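Local coordinates for protein pseudouridine synthase (Pyrococcus abyssi, PDB 2AUS) that probably isomerises uridine to pseudouridine in RNA, as a Cbf5 protein of the TruB family of pseudouridine synthases, at residues E41-Y46 with Y235-I240; G47-D52 with V91-A96. All blocks are in the same frame, centred on the assembly; numbering follows the deposited sequence.

Both contacts are buried, and their centres lie about 9 Å apart. Contact 1 joins two short helices, 40-45 and 234-239. Contact 2 joins two antiparallel strands, 47-53 and 88-93. Helix 40-45 runs almost directly into strand 47-53, so one piece of chain serves both. Contact 1 lies farther from the centre of the chain, about 17 Å against about 10 Å. Its polar part is made by a side chain, H43, which donates to backbone carbonyls. In contact 2 the polar part is backbone to backbone, and the side chains that meet are aliphatic. The two touch at several points, among them the carbonyl of I44 against the side chain of L93.

Contact 1 (E41-Y46 with Y235-I240); sequences ELHIQY and YIRKAI
The imidazole of H43 has R237 NH1 over one face, offset toward the rim and 3.9 Å from H43 CG. The ring and guanidinium planes are 41° apart, so this is no flat stack. At the ring edge, I240 O lies near the plane and accepts from H43 NE2 at 2.7 Å. The same NE2 donates to R237 O at 3.1 Å, on a lone pair of that carbonyl. The N-H is thus shared, and both bonds are bent. H43 CG is anti to the backbone N (chi1 179°), which carries the ring across to helix 234-239. R237 O also accepts from I240 N, so two donors grip this carbonyl. An alanine in place of H43 would remove both bonds and would probably loosen segment 235-240 from helix 40-45. One residue further along, I44 CG1 packs on I240 CD1 at 3.7 Å. The R237 chain bends at chi3, and its NH2 is held by R38 O and E233. The contact joins helix 40-45 to helix 234-239, just before strands 47-53 and 241-242, while W227 of helix 217-228 packs against I44.

Contact 2 (G47-D52 with V91-A96); sequences GVINLD and VALERA
Strands 47-53 and 88-93 pair antiparallel in a mixed sheet of the pseudouridine synthase domain. V48 and A92 form a non-hydrogen-bonded pair, and I49 and V91 a hydrogen-bonded one. The side chain of I49 runs along the face it shares with V91. Its CB lies 4.4 Å from V91 CB. CG1 is anti to the carbonyl carbon (chi1 -58°) and meets L93 CD1 at 3.9 Å. The chain then extends (chi2 179°), and the tip, I49 CD1, reaches L93 CD2 at 3.8 Å. The I49 and L93 side chains cross at about a right angle. I66 of helix 59-69 packs on both I49 and V91, and L220 of helix 217-228 also touches I49. V48 faces the other way, with CG1 3.9 Å from A92 CB. Beyond the strand, A96 CB comes near G47 O. Three backbone bonds hold the pair. V91 N donates to I49 O in the carbonyl plane. L93 N donates to G47 O at 2.8 Å, nearly along the C=O axis. The shortest is almost straight: I49 N to V91 O, 2.7 Å with an angle of 175° at the hydrogen, the donor lying above the carbonyl plane.

Contact 1 (E41-Y46 with Y235-I240)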
loop_
_atom_site.group_PDB
_atom_site.type_symbol
_atom_site.label_atom_id
_atom_site.label_comp_id
_atom_site.label_asym_id
_atom_site.label_seq_id
_atom_site.Cartn_x
_atom_site.Cartn_y
_atom_site.Cartn_z
ATOM N N GLU A 41 12.924 -5.247 29.178
ATOM C CA GLU A 41 11.768 -6.116 28.956
ATOM C C GLU A 41 10.543 -5.579 29.692
ATOM O O GLU A 41 9.458 -5.487 29.122
ATOM C CB GLU A 41 12.050 -7.536 29.449
ATOM C CG GLU A 41 13.006 -8.332 28.598
ATOM C CD GLU A 41 12.484 -8.559 27.197
ATOM O OE1 GLU A 41 11.245 -8.606 27.022
ATOM O OE2 GLU A 41 13.315 -8.707 26.274
ATOM N N LEU A 42 10.719 -5.241 30.964
ATOM C CA LEU A 42 9.620 -4.710 31.764
ATOM C C LEU A 42 9.130 -3.394 31.188
ATOM O O LEU A 42 7.933 -3.125 31.165
ATOM C CB LEU A 42 10.056 -4.488 33.215
ATOM C CG LEU A 42 9.942 -5.680 34.158
ATOM C CD1 LEU A 42 10.329 -5.238 35.573
ATOM C CD2 LEU A 42 8.504 -6.209 34.145
ATOM N N HIS A 43 10.072 -2.577 30.731
ATOM C CA HIS A 43 9.767 -1.283 30.135
ATOM C C HIS A 43 8.792 -1.467 28.971
ATOM O O HIS A 43 7.831 -0.710 28.812
ATOM C CB HIS A 43 11.062 -0.644 29.630
ATOM C CG HIS A 43 10.872 0.690 28.982
ATOM N ND1 HIS A 43 10.486 1.811 29.685
ATOM C CD2 HIS A 43 11.042 1.089 27.699
ATOM C CE1 HIS A 43 10.430 2.845 28.865
ATOM N NE2 HIS A 43 10.763 2.435 27.655
ATOM N N ILE A 44 9.048 -2.484 28.158
ATOM C CA ILE A 44 8.195 -2.766 27.013
ATOM C C ILE A 44 6.863 -3.359 27.474
ATOM O O ILE A 44 5.811 -3.021 26.940
ATOM C CB ILE A 44 8.910 -3.730 26.033
ATOM C CG1 ILE A 44 10.091 -2.997 25.385
ATOM C CG2 ILE A 44 7.937 -4.242 24.979
ATOM C CD1 ILE A 44 10.855 -3.822 24.365
ATOM N N GLN A 45 6.917 -4.223 28.482
ATOM C CA GLN A 45 5.719 -4.852 29.030
ATOM C C GLN A 45 4.748 -3.810 29.566
ATOM O O GLN A 45 3.533 -4.025 29.568
ATOM C CB GLN A 45 6.091 -5.799 30.173
ATOM C CG GLN A 45 6.612 -7.152 29.746
ATOM C CD GLN A 45 5.494 -8.104 29.362
ATOM O OE1 GLN A 45 4.600 -8.388 30.166
ATOM N NE2 GLN A 45 5.538 -8.607 28.130
ATOM N N TYR A 46 5.290 -2.688 30.030
ATOM C CA TYR A 46 4.482 -1.614 30.587
ATOM C C TYR A 46 4.743 -0.311 29.854
ATOM O O TYR A 46 4.779 0.754 30.465
ATOM C CB TYR A 46 4.802 -1.447 32.081
ATOM C CG TYR A 46 4.445 -2.670 32.890
ATOM C CD1 TYR A 46 3.159 -2.847 33.390
ATOM C CD2 TYR A 46 5.364 -3.702 33.063
ATOM C CE1 TYR A 46 2.795 -4.020 34.035
ATOM C CE2 TYR A 46 5.011 -4.880 33.702
ATOM C CZ TYR A 46 3.723 -5.032 34.181
ATOM O OH TYR A 46 3.347 -6.218 34.760
ATOM N N TYR A 235 17.972 2.913 21.900
ATOM C CA TYR A 235 16.983 3.458 20.983
ATOM C C TYR A 235 15.576 2.904 21.169
ATOM O O TYR A 235 14.618 3.669 21.194
ATOM C CB TYR A 235 17.489 3.279 19.549
ATOM C CG TYR A 235 18.859 3.912 19.410
ATOM C CD1 TYR A 235 19.006 5.299 19.443
ATOM C CD2 TYR A 235 20.016 3.126 19.390
ATOM C CE1 TYR A 235 20.269 5.889 19.472
ATOM C CE2 TYR A 235 21.283 3.707 19.421
ATOM C CZ TYR A 235 21.399 5.088 19.465
ATOM O OH TYR A 235 22.640 5.673 19.523
ATOM N N ILE A 236 15.437 1.590 21.308
ATOM C CA ILE A 236 14.107 1.027 21.503
ATOM C C ILE A 236 13.556 1.598 22.811
ATOM O O ILE A 236 12.381 1.946 22.895
ATOM C CB ILE A 236 14.132 -0.526 21.560
ATOM C CG1 ILE A 236 12.703 -1.071 21.453
ATOM C CG2 ILE A 236 14.761 -1.006 22.865
ATOM C CD1 ILE A 236 11.974 -0.643 20.184
ATOM N N ARG A 237 14.415 1.726 23.820
ATOM C CA ARG A 237 13.996 2.270 25.108
ATOM C C ARG A 237 13.419 3.670 24.945
ATOM O O ARG A 237 12.348 3.977 25.479
ATOM C CB ARG A 237 15.163 2.323 26.091
ATOM C CG ARG A 237 14.788 2.967 27.419
ATOM C CD ARG A 237 15.928 2.954 28.420
ATOM N NE ARG A 237 16.220 1.614 28.926
ATOM C CZ ARG A 237 15.485 0.978 29.832
ATOM N NH1 ARG A 237 14.400 1.559 30.335
ATOM N NH2 ARG A 237 15.846 -0.229 30.248
ATOM N N LYS A 238 14.127 4.520 24.208
ATOM C CA LYS A 238 13.663 5.883 23.980
ATOM C C LYS A 238 12.430 5.941 23.082
ATOM O O LYS A 238 11.665 6.895 23.134
ATOM C CB LYS A 238 14.779 6.728 23.365
ATOM C CG LYS A 238 15.965 6.928 24.291
ATOM C CD LYS A 238 17.049 7.756 23.628
ATOM C CE LYS A 238 18.304 7.776 24.476
ATOM N NZ LYS A 238 19.414 8.436 23.749
ATOM N N ALA A 239 12.239 4.912 22.266
ATOM C CA ALA A 239 11.104 4.859 21.350
ATOM C C ALA A 239 9.806 4.454 22.055
ATOM O O ALA A 239 8.724 4.622 21.495
ATOM C CB ALA A 239 11.404 3.878 20.208
ATOM N N ILE A 240 9.924 3.919 23.271
ATOM C CA ILE A 240 8.765 3.484 24.054
ATOM C C ILE A 240 8.726 4.238 25.384
ATOM O O ILE A 240 9.732 4.326 26.086
ATOM C CB ILE A 240 8.839 1.967 24.322
ATOM C CG1 ILE A 240 8.860 1.212 22.987
ATOM C CG2 ILE A 240 7.662 1.521 25.190
ATOM C CD1 ILE A 240 9.086 -0.282 23.111
#

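Contact 2 (G47-D52 with V91-A96)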
loop_
_atom_site.group_PDB
_atom_site.type_symbol
_atom_site.label_atom_id
_atom_site.label_comp_id
_atom_site.label_asym_id
_atom_site.label_seq_id
_atom_site.Cartn_x
_atom_site.Cartn_y
_atom_site.Cartn_z
ATOM N N GLY A 47 4.919 -0.397 28.538
ATOM C CA GLY A 47 5.194 0.800 27.767
ATOM C C GLY A 47 4.081 1.238 26.833
ATOM O O GLY A 47 3.159 0.476 26.538
ATOM N N VAL A 48 4.175 2.486 26.381
ATOM C CA VAL A 48 3.217 3.072 25.446
ATOM C C VAL A 48 4.038 3.755 24.364
ATOM O O VAL A 48 5.013 4.445 24.666
ATOM C CB VAL A 48 2.322 4.137 26.116
ATOM C CG1 VAL A 48 1.313 3.474 27.031
ATOM C CG2 VAL A 48 3.186 5.108 26.917
ATOM N N ILE A 49 3.656 3.556 23.110
ATOM C CA ILE A 49 4.379 4.157 21.997
ATOM C C ILE A 49 3.657 5.387 21.481
ATOM O O ILE A 49 2.443 5.362 21.278
ATOM C CB ILE A 49 4.513 3.169 20.812
ATOM C CG1 ILE A 49 5.234 1.903 21.269
ATOM C CG2 ILE A 49 5.274 3.825 19.658
ATOM C CD1 ILE A 49 5.380 0.854 20.168
ATOM N N ASN A 50 4.393 6.475 21.292
ATOM C CA ASN A 50 3.799 7.688 20.736
ATOM C C ASN A 50 4.085 7.554 19.241
ATOM O O ASN A 50 5.070 8.078 18.720
ATOM C CB ASN A 50 4.463 8.927 21.323
ATOM C CG ASN A 50 3.870 10.215 20.787
ATOM O OD1 ASN A 50 2.736 10.241 20.302
ATOM N ND2 ASN A 50 4.632 11.293 20.880
ATOM N N LEU A 51 3.216 6.815 18.562
ATOM C CA LEU A 51 3.395 6.547 17.146
ATOM C C LEU A 51 2.794 7.567 16.189
ATOM O O LEU A 51 1.711 8.102 16.430
ATOM C CB LEU A 51 2.817 5.173 16.822
ATOM C CG LEU A 51 3.207 4.655 15.438
ATOM C CD1 LEU A 51 4.552 3.914 15.536
ATOM C CD2 LEU A 51 2.127 3.734 14.911
ATOM N N ASP A 52 3.513 7.832 15.103
ATOM C CA ASP A 52 3.030 8.746 14.066
ATOM C C ASP A 52 2.402 7.801 13.060
ATOM O O ASP A 52 3.104 7.187 12.254
ATOM C CB ASP A 52 4.186 9.497 13.389
ATOM C CG ASP A 52 3.702 10.594 12.431
ATOM O OD1 ASP A 52 2.531 10.553 11.993
ATOM O OD2 ASP A 52 4.499 11.502 12.109
ATOM N N VAL A 91 -0.080 3.951 21.301
ATOM C CA VAL A 91 -0.300 2.513 21.276
ATOM C C VAL A 91 0.291 1.918 22.551
ATOM O O VAL A 91 1.513 1.919 22.738
ATOM C CB VAL A 91 0.369 1.856 20.039
ATOM C CG1 VAL A 91 0.065 0.366 20.006
ATOM C CG2 VAL A 91 -0.142 2.508 18.763
ATOM N N ALA A 92 -0.580 1.435 23.435
ATOM C CA ALA A 92 -0.139 0.833 24.690
ATOM C C ALA A 92 0.246 -0.619 24.413
ATOM O O ALA A 92 -0.411 -1.302 23.622
ATOM C CB ALA A 92 -1.257 0.912 25.735
ATOM N N LEU A 93 1.302 -1.089 25.069
ATOM C CA LEU A 93 1.801 -2.442 24.844
ATOM C C LEU A 93 1.611 -3.444 25.983
ATOM O O LEU A 93 1.655 -3.096 27.167
ATOM C CB LEU A 93 3.299 -2.392 24.524
ATOM C CG LEU A 93 3.787 -1.265 23.612
ATOM C CD1 LEU A 93 5.304 -1.291 23.564
ATOM C CD2 LEU A 93 3.195 -1.423 22.209
ATOM N N GLU A 94 1.422 -4.700 25.592
ATOM C CA GLU A 94 1.281 -5.812 26.518
ATOM C C GLU A 94 0.453 -5.514 27.767
ATOM O O GLU A 94 -0.742 -5.240 27.686
ATOM C CB GLU A 94 2.684 -6.288 26.919
ATOM C CG GLU A 94 3.591 -6.593 25.726
ATOM C CD GLU A 94 3.358 -7.984 25.134
ATOM O OE1 GLU A 94 2.188 -8.396 24.993
ATOM O OE2 GLU A 94 4.351 -8.667 24.799
ATOM N N ARG A 95 1.107 -5.564 28.923
ATOM C CA ARG A 95 0.459 -5.332 30.211
ATOM C C ARG A 95 -0.144 -3.941 30.394
ATOM O O ARG A 95 -1.027 -3.750 31.229
ATOM C CB ARG A 95 1.462 -5.605 31.331
ATOM C CG ARG A 95 1.892 -7.057 31.437
ATOM C CD ARG A 95 0.951 -7.828 32.340
ATOM N NE ARG A 95 0.830 -7.163 33.638
ATOM C CZ ARG A 95 0.063 -7.596 34.633
ATOM N NH1 ARG A 95 -0.655 -8.706 34.486
ATOM N NH2 ARG A 95 0.006 -6.914 35.769
ATOM N N ALA A 96 0.332 -2.972 29.620
ATOM C CA ALA A 96 -0.168 -1.605 29.706
ATOM C C ALA A 96 -1.290 -1.325 28.704
ATOM O O ALA A 96 -1.883 -0.243 28.710
ATOM C CB ALA A 96 0.970 -0.630 29.472
#